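Local structure of glucokinase (3VGL) at residues 81-85 and 86-90; 245-248 and 249-252; 267-270 and 271-275. The protein probably catalyses the ATP-dependent phosphorylation of D-glucose to D-glucose 6-phosphate, as a zinc-containing sugar kinase of the ROK family. One frame throughout, in Å; residues are numbered along the deposited sequence.

Interaction 1 of 3, residues 81-85 and 86-90; sequences IDWRH and EPLKD
Trp83 meets Glu86 and Leu88 with different parts of its indole. The five-membered end takes the glutamate: CD1 of Trp83 lies 3.4 Å from CG of Glu86, and indole and carboxylate planes differ by only 23°. At the far end of the ring system, Trp83 CZ2 touches Leu88 CD2 at 4.1 Å, an apolar contact at the first turn of helix 88-96. One indole face is covered by Ile81, whose CG2 sits 3.6 Å above the ring centre. In the ring plane, a water accepts from Trp83 NE1 at 2.9 Å and donates to Glu86 OE1. Arg84 adds the matching bridge: its backbone N donates to a second water, which in turn donates a hydrogen bond to Glu86 OE2 at 3.0 Å. With CG anti to the Glu86 nitrogen (chi1 174°) and the chain bent at chi2 (77°), each carboxylate oxygen reaches its own water. Arg84 NH1 donates to Trp83 O at 2.8 Å, from above the carbonyl plane, and also to Ala78 O. Here the chain turns a corner as a G1 beta bulge, His85 and Glu86 both facing Val75 of strand 75-77. His85 directs its imidazole to Trp286 of the second subunit, whose carbonyl NE2 bonds.

Interaction 2 of 3, residues 245-248 and 249-252; sequences ADLA and SLFD
Leu247, Leu250 and Phe251 share one first torsion, CG anti to the carbonyl carbon (chi1 near -70°), and it lets Leu247 meet both of the others with a single methyl. Its CD2 stands 4.1 Å from CD1 of Leu250 and equally far from CE2 of Phe251. The two contacts differ in direction: Leu247 and Phe251 run side by side and point the same way, whereas Leu250 passes Leu247 at a slant. The backbone carbonyls are also covered by side chains. Leu250 CD1 comes to 3.2 Å from Asp246 O, and the Phe251 ring offers its edge to Leu247 O, with CD2 of Phe251 3.6 Å from that oxygen.

Helical i to i+4 bonds run beneath these side chains. Phe251 N to Leu247 O is short and fairly straight, 2.8 Å with 161° at the hydrogen. The last, from Asp252 N to Ala248 O, closes to 133° and has its donor above the carbonyl plane, where Asp252 leaves helical geometry with positive phi. On the polar flank one water donates to Asp246 OD1 at 3.0 Å and accepts from Ser249 OG at 2.8 Å; Asp246 OD1 also receives the backbone N of Arg159 from the second subunit. Likewise Asp252 OD2 takes the amides of Phe149 and Val151 of that subunit, and Phe251 meets its own counterpart there, the ring planes inclined to each other. These features make this the C-terminal end of helix 227-251, buried against a second subunit in an assembly of four chains consistent with a homotetramer, with Leu247 facing strand 125-130 of its own chain.

Interaction 3 of 3, residues 267-270 and 271-275; sequences ELVL and DPIRK
A bidentate salt bridge between Glu267 and Arg274, i to i+7, spans about two turns at the start of helix 267-280. Arg274 approaches end-on: NH1 donates to Glu267 OE1 and NH2 to Glu267 OE2, both at 2.9 Å and nearly straight. Each oxygen uses its syn lone pair, and carboxylate and guanidinium planes are 10° apart, so the paired groups are almost coplanar. The arginine chain folds back at chi3 (-61°) to reach the glutamate, laying one guanidinium face over Leu270 O, 3.9 Å from the plane. Arg274 NH2 has a second acceptor, Val292 O of strand 291-294. Shortening Arg274 to an alanine is likely to leave the Glu267 carboxylate without its counter-charge and Val292 O without this donor.

Pro272 lacks an amide hydrogen and kinks the helix; its CD instead lies 3.3 Å from Leu268 O. Bonds continue around this break, Asp271 N to Glu267 O and Ile273 N to Val269 O. Asp271 has its own mate one turn on, Lys275 NZ to Asp271 OD2 at 3.0 Å. On the buried side CG2 of Val269 and CD1 of Ile273 lie 3.7 Å apart, side by side, against helix 227-251. Helix 267-280 is the crossover of the beta-alpha-beta unit joining strands 255-259 and 291-294, within the actin-like ATPase fold of the ROK family.

Overall arrangement
Along the chain the three contacts follow in series. Interaction 1 leads into helix 88-96, beside the two-stranded sheet 67-68 and 75-77. Interactions 2 and 3 lie on helices 227-251 and 267-280, both packing on the sheet containing strands 125-130, 255-259 and 291-294; strand 255-259 separates them in sequence. Their centres are 18 Å apart, and Ala248 of interaction 2 packs on Phe277 farther along the helix of interaction 3. Interaction 1 is centred 31 Å from interaction 2 and 35 Å from interaction 3, across the chain's centre from the latter. Interactions 1 and 2 thus contribute to the contact with the second subunit, whereas interaction 3 packs helix 267-280 on helix 227-251 and strand 291-294 inside its own chain.

Interaction 1 of 3, residues 81-85 and 86-90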
# COMPACT_ATOMS: atom_id res chain seq x y z
N ILE A 81 26.54 3.84 -1.25
CA ILE A 81 27.97 4.04 -1.48
C ILE A 81 28.30 3.23 -2.75
O ILE A 81 27.73 2.17 -2.96
CB ILE A 81 28.81 3.52 -0.28
CG1 ILE A 81 28.55 4.37 0.97
CG2 ILE A 81 30.33 3.53 -0.60
CD1 ILE A 81 29.08 3.75 2.22
N ASP A 82 29.24 3.69 -3.55
CA ASP A 82 29.57 2.98 -4.80
C ASP A 82 30.54 1.81 -4.58
O ASP A 82 31.74 1.86 -4.94
CB ASP A 82 30.05 3.96 -5.87
CG ASP A 82 30.15 3.33 -7.26
OD1 ASP A 82 29.41 2.35 -7.56
OD2 ASP A 82 30.95 3.84 -8.06
N TRP A 83 30.02 0.75 -3.98
CA TRP A 83 30.76 -0.48 -3.74
C TRP A 83 30.04 -1.64 -4.44
O TRP A 83 28.86 -1.88 -4.20
CB TRP A 83 30.81 -0.77 -2.23
CG TRP A 83 31.86 -0.05 -1.40
CD1 TRP A 83 33.11 0.35 -1.78
CD2 TRP A 83 31.75 0.29 0.00
NE1 TRP A 83 33.79 0.92 -0.71
CE2 TRP A 83 32.97 0.90 0.39
CE3 TRP A 83 30.73 0.15 0.95
CZ2 TRP A 83 33.20 1.37 1.70
CZ3 TRP A 83 30.97 0.60 2.27
CH2 TRP A 83 32.18 1.21 2.62
N ARG A 84 30.76 -2.36 -5.29
CA ARG A 84 30.25 -3.60 -5.86
C ARG A 84 31.39 -4.60 -5.83
O ARG A 84 32.38 -4.43 -6.54
CB ARG A 84 29.75 -3.40 -7.31
CG ARG A 84 28.50 -2.51 -7.48
CD ARG A 84 27.25 -3.18 -6.94
NE ARG A 84 26.05 -2.38 -7.14
CZ ARG A 84 25.62 -1.44 -6.30
NH1 ARG A 84 26.32 -1.13 -5.21
NH2 ARG A 84 24.51 -0.78 -6.58
N HIS A 85 31.24 -5.65 -5.02
CA HIS A 85 32.28 -6.68 -4.83
C HIS A 85 33.63 -6.02 -4.54
O HIS A 85 34.67 -6.34 -5.15
CB HIS A 85 32.35 -7.63 -6.05
CG HIS A 85 31.20 -8.60 -6.15
ND1 HIS A 85 31.20 -9.65 -7.04
CD2 HIS A 85 30.03 -8.70 -5.47
CE1 HIS A 85 30.08 -10.33 -6.93
NE2 HIS A 85 29.36 -9.78 -5.97
N GLU A 86 33.62 -5.10 -3.58
CA GLU A 86 34.80 -4.32 -3.21
C GLU A 86 35.70 -5.05 -2.18
O GLU A 86 35.29 -5.26 -1.04
CB GLU A 86 34.36 -2.95 -2.66
CG GLU A 86 35.49 -2.07 -2.08
CD GLU A 86 36.33 -1.38 -3.16
OE1 GLU A 86 37.25 -0.61 -2.81
OE2 GLU A 86 36.05 -1.60 -4.36
N PRO A 87 36.94 -5.43 -2.59
CA PRO A 87 37.86 -6.11 -1.67
C PRO A 87 38.51 -5.14 -0.68
O PRO A 87 39.71 -4.85 -0.73
CB PRO A 87 38.89 -6.73 -2.63
CG PRO A 87 38.93 -5.82 -3.77
CD PRO A 87 37.52 -5.25 -3.93
N LEU A 88 37.70 -4.69 0.26
CA LEU A 88 38.11 -3.66 1.17
C LEU A 88 39.23 -4.10 2.11
O LEU A 88 40.17 -3.35 2.35
CB LEU A 88 36.88 -3.16 1.94
CG LEU A 88 36.99 -1.78 2.57
CD1 LEU A 88 37.30 -0.67 1.54
CD2 LEU A 88 35.68 -1.47 3.26
N LYS A 89 39.12 -5.32 2.65
CA LYS A 89 40.15 -5.86 3.53
C LYS A 89 41.52 -5.82 2.85
O LYS A 89 42.48 -5.30 3.41
CB LYS A 89 39.83 -7.30 3.93
CG LYS A 89 40.99 -8.01 4.64
CD LYS A 89 40.57 -9.39 5.10
CE LYS A 89 41.75 -10.16 5.68
NZ LYS A 89 41.26 -11.28 6.51
N ASP A 90 41.58 -6.34 1.63
CA ASP A 90 42.85 -6.44 0.91
C ASP A 90 43.45 -5.07 0.63
O ASP A 90 44.64 -4.85 0.83
CB ASP A 90 42.68 -7.21 -0.40
CG ASP A 90 42.40 -8.69 -0.18
OD1 ASP A 90 42.59 -9.18 0.96
OD2 ASP A 90 42.01 -9.37 -1.15
O HOH W 1 36.57 1.55 -1.18
O HOH W 2 33.43 -1.39 -5.71

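Interaction 2 of 3, residues 245-248 and 249-252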
# COMPACT_ATOMS: atom_id res chain seq x y z
N ALA A 245 7.94 -3.54 15.58
CA ALA A 245 6.90 -4.54 15.90
C ALA A 245 7.02 -5.75 14.98
O ALA A 245 6.91 -6.91 15.44
CB ALA A 245 5.54 -3.92 15.86
N ASP A 246 7.27 -5.52 13.69
CA ASP A 246 7.54 -6.67 12.78
C ASP A 246 8.79 -7.47 13.20
O ASP A 246 8.81 -8.72 13.16
CB ASP A 246 7.69 -6.21 11.32
CG ASP A 246 6.35 -5.76 10.68
OD1 ASP A 246 5.27 -6.08 11.20
OD2 ASP A 246 6.43 -5.04 9.67
N LEU A 247 9.84 -6.78 13.63
CA LEU A 247 11.02 -7.49 14.10
C LEU A 247 10.74 -8.30 15.37
O LEU A 247 11.44 -9.31 15.59
CB LEU A 247 12.18 -6.53 14.33
CG LEU A 247 12.75 -5.81 13.10
CD1 LEU A 247 13.88 -4.86 13.52
CD2 LEU A 247 13.33 -6.79 12.10
N ALA A 248 9.78 -7.86 16.19
CA ALA A 248 9.38 -8.64 17.38
C ALA A 248 8.69 -9.92 16.92
O ALA A 248 8.90 -10.99 17.54
CB ALA A 248 8.45 -7.83 18.29
N SER A 249 7.87 -9.81 15.86
CA SER A 249 7.23 -11.01 15.27
C SER A 249 8.28 -11.98 14.75
O SER A 249 8.12 -13.20 14.92
CB SER A 249 6.26 -10.63 14.17
OG SER A 249 5.19 -9.96 14.78
N LEU A 250 9.35 -11.45 14.17
CA LEU A 250 10.42 -12.25 13.57
C LEU A 250 11.34 -12.88 14.61
O LEU A 250 11.54 -14.11 14.61
CB LEU A 250 11.22 -11.40 12.59
CG LEU A 250 10.45 -11.10 11.31
CD1 LEU A 250 10.75 -9.70 10.78
CD2 LEU A 250 10.83 -12.15 10.26
N PHE A 251 11.88 -12.05 15.51
CA PHE A 251 12.99 -12.46 16.40
C PHE A 251 12.62 -12.60 17.87
O PHE A 251 13.32 -13.29 18.62
CB PHE A 251 14.13 -11.43 16.31
CG PHE A 251 14.83 -11.39 14.99
CD1 PHE A 251 15.78 -12.36 14.66
CD2 PHE A 251 14.59 -10.34 14.09
CE1 PHE A 251 16.44 -12.31 13.41
CE2 PHE A 251 15.25 -10.30 12.85
CZ PHE A 251 16.19 -11.28 12.53
N ASP A 252 11.54 -11.93 18.28
CA ASP A 252 11.17 -11.89 19.72
C ASP A 252 12.36 -11.71 20.69
O ASP A 252 12.58 -12.56 21.58
CB ASP A 252 10.35 -13.15 20.09
CG ASP A 252 9.77 -13.10 21.51
OD1 ASP A 252 9.33 -12.02 21.94
OD2 ASP A 252 9.72 -14.17 22.16
O HOH W 3 4.19 -7.80 13.35

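Interaction 3 of 3, residues 267-270 and 271-275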
# COMPACT_ATOMS: atom_id res chain seq x y z
N GLU A 267 16.12 10.11 24.28
CA GLU A 267 14.66 10.01 24.41
C GLU A 267 13.87 10.90 23.45
O GLU A 267 12.73 10.59 23.14
CB GLU A 267 14.22 10.25 25.87
CG GLU A 267 14.57 9.07 26.75
CD GLU A 267 13.82 7.79 26.38
OE1 GLU A 267 12.56 7.81 26.35
OE2 GLU A 267 14.49 6.77 26.14
N LEU A 268 14.49 11.96 22.95
CA LEU A 268 13.82 12.82 21.96
C LEU A 268 13.25 11.97 20.81
O LEU A 268 12.10 12.16 20.40
CB LEU A 268 14.75 13.91 21.41
CG LEU A 268 14.12 14.86 20.37
CD1 LEU A 268 13.14 15.87 20.99
CD2 LEU A 268 15.22 15.57 19.58
N VAL A 269 14.07 11.04 20.34
CA VAL A 269 13.66 10.11 19.27
C VAL A 269 13.21 8.75 19.82
O VAL A 269 12.29 8.15 19.27
CB VAL A 269 14.77 9.98 18.19
CG1 VAL A 269 16.06 9.39 18.75
CG2 VAL A 269 14.29 9.18 16.98
N LEU A 270 13.80 8.28 20.92
CA LEU A 270 13.44 6.95 21.44
C LEU A 270 12.02 6.88 22.01
O LEU A 270 11.35 5.85 21.87
CB LEU A 270 14.45 6.43 22.46
CG LEU A 270 15.53 5.45 21.99
CD1 LEU A 270 14.90 4.11 21.58
CD2 LEU A 270 16.35 6.05 20.82
N ASP A 271 11.56 7.95 22.66
CA ASP A 271 10.23 7.93 23.26
C ASP A 271 9.12 7.77 22.21
O ASP A 271 8.30 6.86 22.35
CB ASP A 271 10.02 9.15 24.17
CG ASP A 271 8.62 9.19 24.79
OD1 ASP A 271 8.31 8.35 25.67
OD2 ASP A 271 7.83 10.06 24.39
N PRO A 272 9.13 8.58 21.12
CA PRO A 272 8.11 8.31 20.10
C PRO A 272 8.27 6.94 19.44
O PRO A 272 7.26 6.32 19.11
CB PRO A 272 8.29 9.44 19.07
CG PRO A 272 9.57 10.14 19.44
CD PRO A 272 9.78 9.88 20.90
N ILE A 273 9.51 6.48 19.25
CA ILE A 273 9.70 5.15 18.63
C ILE A 273 9.14 4.04 19.53
O ILE A 273 8.42 3.14 19.07
CB ILE A 273 11.17 4.89 18.29
CG1 ILE A 273 11.56 5.80 17.13
CG2 ILE A 273 11.37 3.43 17.91
CD1 ILE A 273 13.06 5.66 16.65
N ARG A 274 9.44 4.13 20.82
CA ARG A 274 8.95 3.15 21.80
C ARG A 274 7.42 3.12 21.86
O ARG A 274 6.81 2.04 21.88
CB ARG A 274 9.53 3.46 23.19
CG ARG A 274 9.31 2.35 24.21
CD ARG A 274 9.93 2.76 25.57
NE ARG A 274 11.38 2.97 25.49
CZ ARG A 274 11.98 4.17 25.58
NH1 ARG A 274 11.25 5.27 25.79
NH2 ARG A 274 13.30 4.26 25.50
N LYS A 275 6.81 4.30 21.91
CA LYS A 275 5.35 4.40 21.96
C LYS A 275 4.73 3.79 20.69
O LYS A 275 3.76 3.05 20.74
CB LYS A 275 4.92 5.85 22.16
CG LYS A 275 5.10 6.36 23.60
CD LYS A 275 4.90 7.85 23.68
CE LYS A 275 4.82 8.30 25.12
NZ LYS A 275 4.93 9.78 25.21